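Long-range contacts in Xaa-Pro dipeptidase (Lactobacillus brevis, PDB 3I7M), which is the N-terminal domain of a probable manganese-dependent M24B metallopeptidase, expected to split dipeptides that end in proline: residues Q8-A18 with L128-M137; F49-F57 with M87-V97. All coordinates share one frame; numbering follows the deposited sequence.

Contact 1: Q8-A18 with L128-M137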
loop_
_atom_site.group_PDB
_atom_site.type_symbol
_atom_site.label_atom_id
_atom_site.label_comp_id
_atom_site.label_asym_id
_atom_site.label_seq_id
_atom_site.Cartn_x
_atom_site.Cartn_y
_atom_site.Cartn_z
ATOM N N GLN A 8 10.101 -4.807 -9.605
ATOM C CA GLN A 8 11.068 -5.110 -8.600
ATOM C C GLN A 8 10.431 -5.326 -7.224
ATOM O O GLN A 8 10.816 -6.259 -6.509
ATOM C CB GLN A 8 12.129 -4.006 -8.500
ATOM C CG GLN A 8 13.081 -3.911 -9.716
ATOM C CD GLN A 8 14.034 -2.721 -9.572
ATOM O OE1 GLN A 8 14.858 -2.692 -8.676
ATOM N NE2 GLN A 8 13.918 -1.746 -10.454
ATOM N N ILE A 9 9.470 -4.471 -6.873
ATOM C CA ILE A 9 8.773 -4.670 -5.586
ATOM C C ILE A 9 7.921 -5.900 -5.582
ATOM O O ILE A 9 7.864 -6.612 -4.576
ATOM C CB ILE A 9 7.966 -3.429 -5.211
ATOM C CG1 ILE A 9 8.930 -2.268 -5.000
ATOM C CG2 ILE A 9 7.255 -3.589 -3.852
ATOM C CD1 ILE A 9 8.316 -0.907 -5.030
ATOM N N GLN A 10 7.250 -6.154 -6.697
ATOM C CA GLN A 10 6.471 -7.366 -6.786
ATOM C C GLN A 10 7.350 -8.588 -6.612
ATOM O O GLN A 10 6.999 -9.528 -5.901
ATOM C CB GLN A 10 5.738 -7.388 -8.134
ATOM C CG GLN A 10 5.076 -8.688 -8.391
ATOM C CD GLN A 10 4.204 -8.578 -9.617
ATOM O OE1 GLN A 10 4.703 -8.596 -10.746
ATOM N NE2 GLN A 10 2.904 -8.390 -9.405
ATOM N N GLN A 11 8.517 -8.548 -7.242
ATOM C CA GLN A 11 9.432 -9.676 -7.160
ATOM C C GLN A 11 9.905 -9.917 -5.718
ATOM O O GLN A 11 9.978 -11.051 -5.215
ATOM C CB GLN A 11 10.623 -9.449 -8.113
ATOM C CG GLN A 11 11.634 -10.563 -8.115
ATOM C CD GLN A 11 12.896 -10.189 -8.859
ATOM O OE1 GLN A 11 13.879 -9.715 -8.262
ATOM N NE2 GLN A 11 12.886 -10.405 -10.169
ATOM N N TRP A 12 10.231 -8.819 -5.048
ATOM C CA TRP A 12 10.683 -8.853 -3.654
ATOM C C TRP A 12 9.594 -9.474 -2.793
ATOM O O TRP A 12 9.855 -10.306 -1.941
ATOM C CB TRP A 12 11.072 -7.432 -3.169
ATOM C CG TRP A 12 11.577 -7.370 -1.772
ATOM C CD1 TRP A 12 12.864 -7.367 -1.360
ATOM C CD2 TRP A 12 10.777 -7.322 -0.541
ATOM N NE1 TRP A 12 12.930 -7.279 0.016
ATOM C CE2 TRP A 12 11.665 -7.275 0.536
ATOM C CE3 TRP A 12 9.404 -7.255 -0.280
ATOM C CZ2 TRP A 12 11.231 -7.216 1.859
ATOM C CZ3 TRP A 12 8.978 -7.242 1.006
ATOM C CH2 TRP A 12 9.884 -7.236 2.084
ATOM N N THR A 13 8.365 -9.014 -3.044
ATOM C CA THR A 13 7.199 -9.510 -2.302
ATOM C C THR A 13 7.076 -11.050 -2.468
ATOM O O THR A 13 6.907 -11.774 -1.525
ATOM C CB THR A 13 5.974 -8.800 -2.800
ATOM O OG1 THR A 13 6.176 -7.371 -2.643
ATOM C CG2 THR A 13 4.737 -9.194 -2.045
ATOM N N ALA A 14 7.160 -11.511 -3.701
ATOM C CA ALA A 14 7.096 -12.957 -3.972
ATOM C C ALA A 14 8.254 -13.735 -3.373
ATOM O O ALA A 14 8.064 -14.777 -2.718
ATOM C CB ALA A 14 7.011 -13.139 -5.527
ATOM N N GLN A 15 9.455 -13.191 -3.475
ATOM C CA GLN A 15 10.624 -13.813 -2.883
ATOM C C GLN A 15 10.597 -13.937 -1.371
ATOM O O GLN A 15 11.198 -14.842 -0.814
ATOM C CB GLN A 15 11.886 -13.051 -3.306
ATOM C CG GLN A 15 12.191 -13.197 -4.782
ATOM C CD GLN A 15 13.323 -12.274 -5.220
ATOM O OE1 GLN A 15 13.845 -11.484 -4.413
ATOM N NE2 GLN A 15 13.696 -12.347 -6.486
ATOM N N HIS A 16 9.866 -13.045 -0.710
ATOM C CA HIS A 16 9.669 -13.074 0.723
ATOM C C HIS A 16 8.393 -13.771 1.148
ATOM O O HIS A 16 8.033 -13.748 2.321
ATOM C CB HIS A 16 9.703 -11.625 1.221
ATOM C CG HIS A 16 11.083 -11.061 1.261
ATOM N ND1 HIS A 16 11.742 -10.655 0.142
ATOM C CD2 HIS A 16 11.969 -10.922 2.283
ATOM C CE1 HIS A 16 12.965 -10.268 0.447
ATOM N NE2 HIS A 16 13.114 -10.384 1.753
ATOM N N HIS A 17 7.699 -14.385 0.206
ATOM C CA HIS A 17 6.541 -15.200 0.505
ATOM C C HIS A 17 5.461 -14.325 1.181
ATOM O O HIS A 17 4.720 -14.790 2.068
ATOM C CB HIS A 17 7.007 -16.418 1.350
ATOM C CG HIS A 17 8.335 -17.001 0.900
ATOM N ND1 HIS A 17 9.470 -16.991 1.689
ATOM C CD2 HIS A 17 8.712 -17.543 -0.279
ATOM C CE1 HIS A 17 10.479 -17.526 1.026
ATOM N NE2 HIS A 17 10.040 -17.898 -0.163
ATOM N N ALA A 18 5.403 -13.068 0.779
ATOM C CA ALA A 18 4.420 -12.122 1.297
ATOM C C ALA A 18 3.161 -12.165 0.443
ATOM O O ALA A 18 3.220 -12.173 -0.807
ATOM C CB ALA A 18 4.974 -10.711 1.269
ATOM N N LEU A 128 7.450 -8.714 8.172
ATOM C CA LEU A 128 8.326 -8.350 7.058
ATOM C C LEU A 128 8.479 -6.816 6.940
ATOM O O LEU A 128 7.480 -6.082 7.017
ATOM C CB LEU A 128 7.743 -8.845 5.746
ATOM C CG LEU A 128 7.775 -10.349 5.504
ATOM C CD1 LEU A 128 6.998 -10.678 4.244
ATOM C CD2 LEU A 128 9.176 -10.900 5.361
ATOM N N ASP A 129 9.691 -6.332 6.715
ATOM C CA ASP A 129 10.023 -4.923 6.660
ATOM C C ASP A 129 10.691 -4.690 5.329
ATOM O O ASP A 129 11.728 -5.250 5.039
ATOM C CB ASP A 129 10.920 -4.538 7.835
ATOM C CG ASP A 129 11.089 -3.055 7.989
ATOM O OD1 ASP A 129 10.538 -2.294 7.182
ATOM O OD2 ASP A 129 11.757 -2.669 8.971
ATOM N N ILE A 130 10.080 -3.849 4.506
ATOM C CA ILE A 130 10.633 -3.468 3.204
ATOM C C ILE A 130 11.442 -2.174 3.260
ATOM O O ILE A 130 12.000 -1.759 2.240
ATOM C CB ILE A 130 9.534 -3.432 2.108
ATOM C CG1 ILE A 130 10.100 -3.575 0.707
ATOM C CG2 ILE A 130 8.591 -2.208 2.300
ATOM C CD1 ILE A 130 9.053 -3.798 -0.350
ATOM N N THR A 131 11.616 -1.622 4.476
ATOM C CA THR A 131 12.325 -0.341 4.649
ATOM C C THR A 131 13.702 -0.351 3.951
ATOM O O THR A 131 14.001 0.519 3.146
ATOM C CB THR A 131 12.471 -0.005 6.125
ATOM O OG1 THR A 131 11.169 0.251 6.643
ATOM C CG2 THR A 131 13.369 1.287 6.308
ATOM N N SER A 132 14.518 -1.359 4.259
ATOM C CA SER A 132 15.870 -1.424 3.733
ATOM C C SER A 132 15.876 -1.607 2.207
ATOM O O SER A 132 16.707 -0.993 1.483
ATOM C CB SER A 132 16.629 -2.558 4.402
ATOM O OG SER A 132 17.884 -2.707 3.794
ATOM N N PHE A 133 15.005 -2.491 1.697
ATOM C CA PHE A 133 14.899 -2.758 0.248
ATOM C C PHE A 133 14.561 -1.429 -0.525
ATOM O O PHE A 133 15.201 -1.042 -1.537
ATOM C CB PHE A 133 13.914 -3.841 -0.086
ATOM C CG PHE A 133 13.738 -4.085 -1.598
ATOM C CD1 PHE A 133 14.622 -4.887 -2.311
ATOM C CD2 PHE A 133 12.697 -3.527 -2.303
ATOM C CE1 PHE A 133 14.479 -5.076 -3.688
ATOM C CE2 PHE A 133 12.541 -3.735 -3.655
ATOM C CZ PHE A 133 13.440 -4.518 -4.352
ATOM N N ILE A 134 13.583 -0.686 -0.005
ATOM C CA ILE A 134 13.198 0.578 -0.627
ATOM C C ILE A 134 14.392 1.549 -0.542
ATOM O O ILE A 134 14.647 2.320 -1.488
ATOM C CB ILE A 134 11.944 1.180 0.049
ATOM C CG1 ILE A 134 10.682 0.323 -0.142
ATOM C CG2 ILE A 134 11.798 2.681 -0.395
ATOM C CD1 ILE A 134 10.295 -0.038 -1.557
ATOM N N GLU A 135 15.093 1.586 0.589
ATOM C CA GLU A 135 16.240 2.502 0.827
ATOM C C GLU A 135 17.302 2.296 -0.266
ATOM O O GLU A 135 17.941 3.264 -0.762
ATOM C CB GLU A 135 16.885 2.175 2.188
ATOM C CG GLU A 135 16.918 3.274 3.233
ATOM C CD GLU A 135 16.845 2.740 4.692
ATOM O OE1 GLU A 135 16.317 3.459 5.576
ATOM O OE2 GLU A 135 17.327 1.611 4.970
ATOM N N HIS A 136 17.527 1.024 -0.640
ATOM C CA HIS A 136 18.590 0.640 -1.599
ATOM C C HIS A 136 18.227 0.710 -3.049
ATOM O O HIS A 136 19.121 0.646 -3.901
ATOM C CB HIS A 136 19.153 -0.772 -1.334
ATOM C CG HIS A 136 19.693 -0.935 0.043
ATOM N ND1 HIS A 136 19.601 -2.120 0.743
ATOM C CD2 HIS A 136 20.281 -0.043 0.876
ATOM C CE1 HIS A 136 20.140 -1.956 1.939
ATOM N NE2 HIS A 136 20.560 -0.706 2.042
HETATM N N MSE A 137 16.954 0.854 -3.378
HETATM C CA MSE A 137 16.593 1.245 -4.722
HETATM C C MSE A 137 16.287 2.760 -4.665
HETATM O O MSE A 137 17.054 3.609 -5.108
HETATM C CB MSE A 137 15.381 0.457 -5.210
HETATM C CG MSE A 137 14.083 1.071 -4.770
HETATM SE SE MSE A 137 12.431 0.013 -4.845
HETATM C CE MSE A 137 12.356 -0.429 -6.730
#
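Trp12 lies between Ile130 and Phe133 and its own helix neighbour His16, and aromatic contacts dominate. Ile130 CG1 stands 3.7 Å from the centroid of the six-membered ring, almost on the ring normal; chi1 of -158°, with CG1 trans to the backbone N, turns that branch onto the indole. The five-membered ring meets Phe133 obliquely, the planes at 36°, while Trp12 CB sits over the phenyl face, 4.0 Å from its centroid. Aliphatic contacts extend the seam. Ile9 meets Ile130, Ile134 and, through CG1, the selenium of Met137, a selenomethionine; at the far end Leu128 CD1 touches Ala18 CB at 3.6 Å, where a small residue suits the close approach.

Hydrogen bonds here stay within one segment or lead to other parts of the chain. His16 ND1 donates to Trp12 O at 2.8 Å, which holds the imidazole over the indole face turned from Ile130. Asp129 OD1 accepts from Thr131 N (3.0 Å) and Thr131 OG1 (2.7 Å), capping helix 131-136, a cap also held by Lys106 N and Gly107 N. The segments, whose helices run roughly antiparallel, are thus joined by apolar and CH-pi contacts, so cohesion depends on shape and burial.

Contact 2: F49-F57 with M87-V97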
loop_
_atom_site.group_PDB
_atom_site.type_symbol
_atom_site.label_atom_id
_atom_site.label_comp_id
_atom_site.label_asym_id
_atom_site.label_seq_id
_atom_site.Cartn_x
_atom_site.Cartn_y
_atom_site.Cartn_z
ATOM N N PHE A 49 1.215 -6.656 -4.965
ATOM C CA PHE A 49 1.019 -8.083 -4.809
ATOM C C PHE A 49 2.105 -8.813 -5.535
ATOM O O PHE A 49 2.713 -8.284 -6.467
ATOM C CB PHE A 49 -0.354 -8.489 -5.395
ATOM C CG PHE A 49 -1.510 -7.837 -4.701
ATOM C CD1 PHE A 49 -1.981 -8.338 -3.503
ATOM C CD2 PHE A 49 -2.101 -6.697 -5.217
ATOM C CE1 PHE A 49 -3.041 -7.754 -2.811
ATOM C CE2 PHE A 49 -3.179 -6.081 -4.557
ATOM C CZ PHE A 49 -3.641 -6.597 -3.329
ATOM N N PRO A 50 2.288 -10.066 -5.156
ATOM C CA PRO A 50 3.376 -10.816 -5.797
ATOM C C PRO A 50 3.061 -11.265 -7.205
ATOM O O PRO A 50 4.003 -11.539 -8.002
ATOM C CB PRO A 50 3.522 -12.033 -4.920
ATOM C CG PRO A 50 2.256 -12.209 -4.175
ATOM C CD PRO A 50 1.738 -10.746 -3.994
ATOM N N ASP A 51 1.779 -11.347 -7.523
ATOM C CA ASP A 51 1.356 -12.017 -8.747
ATOM C C ASP A 51 0.164 -11.372 -9.451
ATOM O O ASP A 51 -0.498 -11.994 -10.310
ATOM C CB ASP A 51 1.070 -13.477 -8.386
ATOM C CG ASP A 51 -0.082 -13.611 -7.417
ATOM O OD1 ASP A 51 -0.548 -12.559 -6.865
ATOM O OD2 ASP A 51 -0.466 -14.792 -7.162
ATOM N N GLN A 52 -0.076 -10.093 -9.172
ATOM C CA GLN A 52 -1.185 -9.377 -9.803
ATOM C C GLN A 52 -0.959 -7.893 -9.643
ATOM O O GLN A 52 -0.006 -7.511 -8.969
ATOM C CB GLN A 52 -2.526 -9.842 -9.233
ATOM C CG GLN A 52 -2.737 -9.527 -7.751
ATOM C CD GLN A 52 -4.146 -9.828 -7.276
ATOM O OE1 GLN A 52 -5.141 -9.209 -7.742
ATOM N NE2 GLN A 52 -4.260 -10.761 -6.395
ATOM N N ASP A 53 -1.776 -7.089 -10.297
ATOM C CA ASP A 53 -1.572 -5.676 -10.394
ATOM C C ASP A 53 -1.758 -4.969 -9.034
ATOM O O ASP A 53 -2.581 -5.391 -8.191
ATOM C CB ASP A 53 -2.560 -5.051 -11.383
ATOM C CG ASP A 53 -2.269 -5.418 -12.849
ATOM O OD1 ASP A 53 -1.187 -6.001 -13.169
ATOM O OD2 ASP A 53 -3.140 -4.990 -13.621
ATOM N N PRO A 54 -0.989 -3.885 -8.876
ATOM C CA PRO A 54 -1.099 -3.085 -7.648
ATOM C C PRO A 54 -2.277 -2.122 -7.711
ATOM O O PRO A 54 -2.934 -2.001 -8.745
ATOM C CB PRO A 54 0.175 -2.296 -7.633
ATOM C CG PRO A 54 0.435 -2.007 -9.139
ATOM C CD PRO A 54 -0.025 -3.302 -9.820
ATOM N N PHE A 55 -2.503 -1.396 -6.628
ATOM C CA PHE A 55 -3.448 -0.295 -6.639
ATOM C C PHE A 55 -2.965 0.769 -5.667
ATOM O O PHE A 55 -2.164 0.515 -4.749
ATOM C CB PHE A 55 -4.869 -0.716 -6.315
ATOM C CG PHE A 55 -5.116 -1.206 -4.931
ATOM C CD1 PHE A 55 -5.480 -0.350 -3.896
ATOM C CD2 PHE A 55 -5.050 -2.557 -4.663
ATOM C CE1 PHE A 55 -5.715 -0.825 -2.620
ATOM C CE2 PHE A 55 -5.321 -3.078 -3.420
ATOM C CZ PHE A 55 -5.680 -2.199 -2.369
ATOM N N ILE A 56 -3.436 1.984 -5.851
ATOM C CA ILE A 56 -3.249 3.075 -4.909
ATOM C C ILE A 56 -4.582 3.349 -4.219
ATOM O O ILE A 56 -5.660 3.286 -4.847
ATOM C CB ILE A 56 -2.712 4.333 -5.579
ATOM C CG1 ILE A 56 -1.299 4.060 -5.982
ATOM C CG2 ILE A 56 -2.794 5.567 -4.688
ATOM C CD1 ILE A 56 -0.686 5.199 -6.805
ATOM N N PHE A 57 -4.531 3.678 -2.927
ATOM C CA PHE A 57 -5.698 4.062 -2.135
ATOM C C PHE A 57 -5.420 5.436 -1.562
ATOM O O PHE A 57 -4.323 5.699 -1.044
ATOM C CB PHE A 57 -5.930 3.066 -1.005
ATOM C CG PHE A 57 -7.171 3.293 -0.278
ATOM C CD1 PHE A 57 -8.367 2.699 -0.692
ATOM C CD2 PHE A 57 -7.216 4.102 0.859
ATOM C CE1 PHE A 57 -9.570 2.950 -0.003
ATOM C CE2 PHE A 57 -8.448 4.310 1.507
ATOM C CZ PHE A 57 -9.569 3.719 1.036
HETATM N N MSE A 87 -12.160 -0.226 3.638
HETATM C CA MSE A 87 -12.175 -0.109 2.186
HETATM C C MSE A 87 -10.920 -0.674 1.541
HETATM O O MSE A 87 -10.998 -1.319 0.532
HETATM C CB MSE A 87 -12.374 1.310 1.813
HETATM C CG MSE A 87 -13.761 1.761 2.130
HETATM SE SE MSE A 87 -13.984 3.618 1.864
HETATM C CE MSE A 87 -13.831 3.742 -0.062
ATOM N N ILE A 88 -9.750 -0.473 2.141
ATOM C CA ILE A 88 -8.537 -1.085 1.635
ATOM C C ILE A 88 -8.673 -2.578 1.709
ATOM O O ILE A 88 -8.303 -3.291 0.785
ATOM C CB ILE A 88 -7.294 -0.664 2.482
ATOM C CG1 ILE A 88 -6.907 0.777 2.174
ATOM C CG2 ILE A 88 -6.080 -1.578 2.206
ATOM C CD1 ILE A 88 -6.089 1.434 3.245
ATOM N N ALA A 89 -9.173 -3.060 2.841
ATOM C CA ALA A 89 -9.296 -4.504 3.010
ATOM C C ALA A 89 -10.281 -5.072 1.982
ATOM O O ALA A 89 -10.056 -6.202 1.454
ATOM C CB ALA A 89 -9.780 -4.829 4.441
ATOM N N ASP A 90 -11.381 -4.349 1.702
ATOM C CA ASP A 90 -12.322 -4.788 0.698
ATOM C C ASP A 90 -11.632 -4.917 -0.670
ATOM O O ASP A 90 -11.868 -5.865 -1.397
ATOM C CB ASP A 90 -13.505 -3.816 0.596
ATOM C CG ASP A 90 -14.365 -3.785 1.855
ATOM O OD1 ASP A 90 -14.235 -4.701 2.720
ATOM O OD2 ASP A 90 -15.177 -2.836 1.988
ATOM N N GLN A 91 -10.765 -3.967 -1.027
ATOM C CA GLN A 91 -10.009 -4.033 -2.285
ATOM C C GLN A 91 -9.139 -5.296 -2.327
ATOM O O GLN A 91 -8.943 -5.895 -3.386
ATOM C CB GLN A 91 -9.192 -2.762 -2.521
ATOM C CG GLN A 91 -10.043 -1.567 -2.738
ATOM C CD GLN A 91 -10.824 -1.608 -4.013
ATOM O OE1 GLN A 91 -10.339 -2.094 -5.002
ATOM N NE2 GLN A 91 -11.985 -1.032 -3.989
ATOM N N VAL A 92 -8.494 -5.622 -1.210
ATOM C CA VAL A 92 -7.649 -6.810 -1.120
ATOM C C VAL A 92 -8.498 -8.085 -1.229
ATOM O O VAL A 92 -8.162 -9.002 -2.000
ATOM C CB VAL A 92 -6.809 -6.752 0.166
ATOM C CG1 VAL A 92 -6.047 -8.082 0.446
ATOM C CG2 VAL A 92 -5.806 -5.580 0.158
ATOM N N LYS A 93 -9.599 -8.115 -0.495
ATOM C CA LYS A 93 -10.528 -9.243 -0.553
ATOM C C LYS A 93 -11.148 -9.436 -1.954
ATOM O O LYS A 93 -11.261 -10.607 -2.420
ATOM C CB LYS A 93 -11.546 -9.121 0.611
ATOM C CG LYS A 93 -10.867 -9.286 2.024
ATOM C CD LYS A 93 -11.763 -8.830 3.174
ATOM C CE LYS A 93 -11.078 -8.897 4.531
ATOM N NZ LYS A 93 -12.004 -8.479 5.646
ATOM N N GLN A 94 -11.416 -8.356 -2.686
ATOM C CA GLN A 94 -11.915 -8.433 -4.087
ATOM C C GLN A 94 -10.911 -9.065 -5.022
ATOM O O GLN A 94 -11.292 -9.651 -6.067
ATOM C CB GLN A 94 -12.196 -7.043 -4.622
ATOM C CG GLN A 94 -13.393 -6.398 -4.059
ATOM C CD GLN A 94 -13.560 -4.951 -4.535
ATOM O OE1 GLN A 94 -13.024 -4.537 -5.588
ATOM N NE2 GLN A 94 -14.313 -4.188 -3.773
ATOM N N ARG A 95 -9.618 -8.973 -4.651
ATOM C CA ARG A 95 -8.523 -9.466 -5.452
ATOM C C ARG A 95 -8.144 -10.884 -5.007
ATOM O O ARG A 95 -7.115 -11.419 -5.412
ATOM C CB ARG A 95 -7.326 -8.500 -5.348
ATOM C CG ARG A 95 -7.581 -7.285 -6.165
ATOM C CD ARG A 95 -6.531 -6.212 -5.881
ATOM N NE ARG A 95 -6.593 -5.099 -6.790
ATOM C CZ ARG A 95 -7.486 -4.120 -6.721
ATOM N NH1 ARG A 95 -8.410 -4.082 -5.752
ATOM N NH2 ARG A 95 -7.413 -3.107 -7.586
ATOM N N HIS A 96 -9.018 -11.483 -4.213
ATOM C CA HIS A 96 -8.897 -12.884 -3.784
ATOM C C HIS A 96 -7.696 -13.162 -2.930
ATOM O O HIS A 96 -7.135 -14.272 -2.964
ATOM C CB HIS A 96 -8.972 -13.815 -5.000
ATOM C CG HIS A 96 -10.118 -13.502 -5.915
ATOM N ND1 HIS A 96 -11.435 -13.645 -5.525
ATOM C CD2 HIS A 96 -10.152 -12.973 -7.161
ATOM C CE1 HIS A 96 -12.228 -13.255 -6.506
ATOM N NE2 HIS A 96 -11.475 -12.840 -7.509
ATOM N N VAL A 97 -7.309 -12.174 -2.115
ATOM C CA VAL A 97 -6.205 -12.308 -1.208
ATOM C C VAL A 97 -6.697 -12.290 0.215
ATOM O O VAL A 97 -7.419 -11.365 0.643
ATOM C CB VAL A 97 -5.151 -11.192 -1.430
ATOM C CG1 VAL A 97 -4.117 -11.222 -0.275
ATOM C CG2 VAL A 97 -4.528 -11.278 -2.821
HETATM O O HOH W 1 -4.850 -6.687 -8.630
HETATM O O HOH W 2 -5.182 -3.502 -9.337
#
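Arg95 lays its guanidinium against Phe55, whose CD2 lies 3.6 Å from Arg95 CZ and over the centre of that flat group; the planes differ by 37°. The chain, extended from CG to NE (chi3 171°), carries the guanidinium from the helix end to this ring. Its aliphatic part is used as well: Arg95 CD packs on Phe49 CE2, and Gln52, crossing at a slant, sets OE1 against Arg95 CB. Gln52 NE2 gives a nearly straight hydrogen bond (175°) to the backbone carbonyl Arg95 O at 3.1 Å. Nearer the start of the helix the contact becomes purely apolar, with Ile88 CG1 over the face of Phe57, 3.6 Å from the ring centroid, and CB of Met87, a selenomethionine, near Phe57 CE1. Val92 CG2, on a compact branched residue, points at the edges of Phe49 and Phe55.

Direct bonds fix the guanidinium's rotation. Arg95 NH1 donates to Gln91 O and, at 2.9 Å, to Gln91 OE1, both in its plane; one water joins NE to Gln52 OE1 and Asp53 O, another NH2 to Pro54 O. An alanine in place of Arg95 would probably remove the group that Phe55 CD2 packs on and leave Gln91 OE1 and both waters without its N-H groups. Further out, a Schellman motif closes helix 84-94 at His96, whose positive phi turns Val97 CG2 onto Phe49 CE1. Ile76, Tyr78 and Tyr22 continue the apolar layer. This is helix-on-sheet packing, residues 87-94 running along strand 55-57, nearly antiparallel to it, on one face of the creatinase/prolidase N-terminal domain's mixed sheet.

In the fold
The two contacts lie on opposite faces of one mixed sheet, their centres about 17 Å apart: contact 1 touches Thr21 and Leu23 of strand 20-23, contact 2 the alternate residues Met20 and Tyr22. Contact 1 brings together the two terminal helices, 5-15 and 131-136, beside the outer strand 125-129; contact 2 sets helix 84-94 against strand 55-59, next to the other outer strand, 75-78, and lies closer to the centre of the chain. Each is only partly buried. Contact 1 joins its segments by apolar and aromatic packing, whereas contact 2 adds arginine, glutamine and water-mediated bonds where the loop before its strand passes the helix end. They meet directly: Gln10 NE2 of helix 5-15 probably donates to Phe49 O.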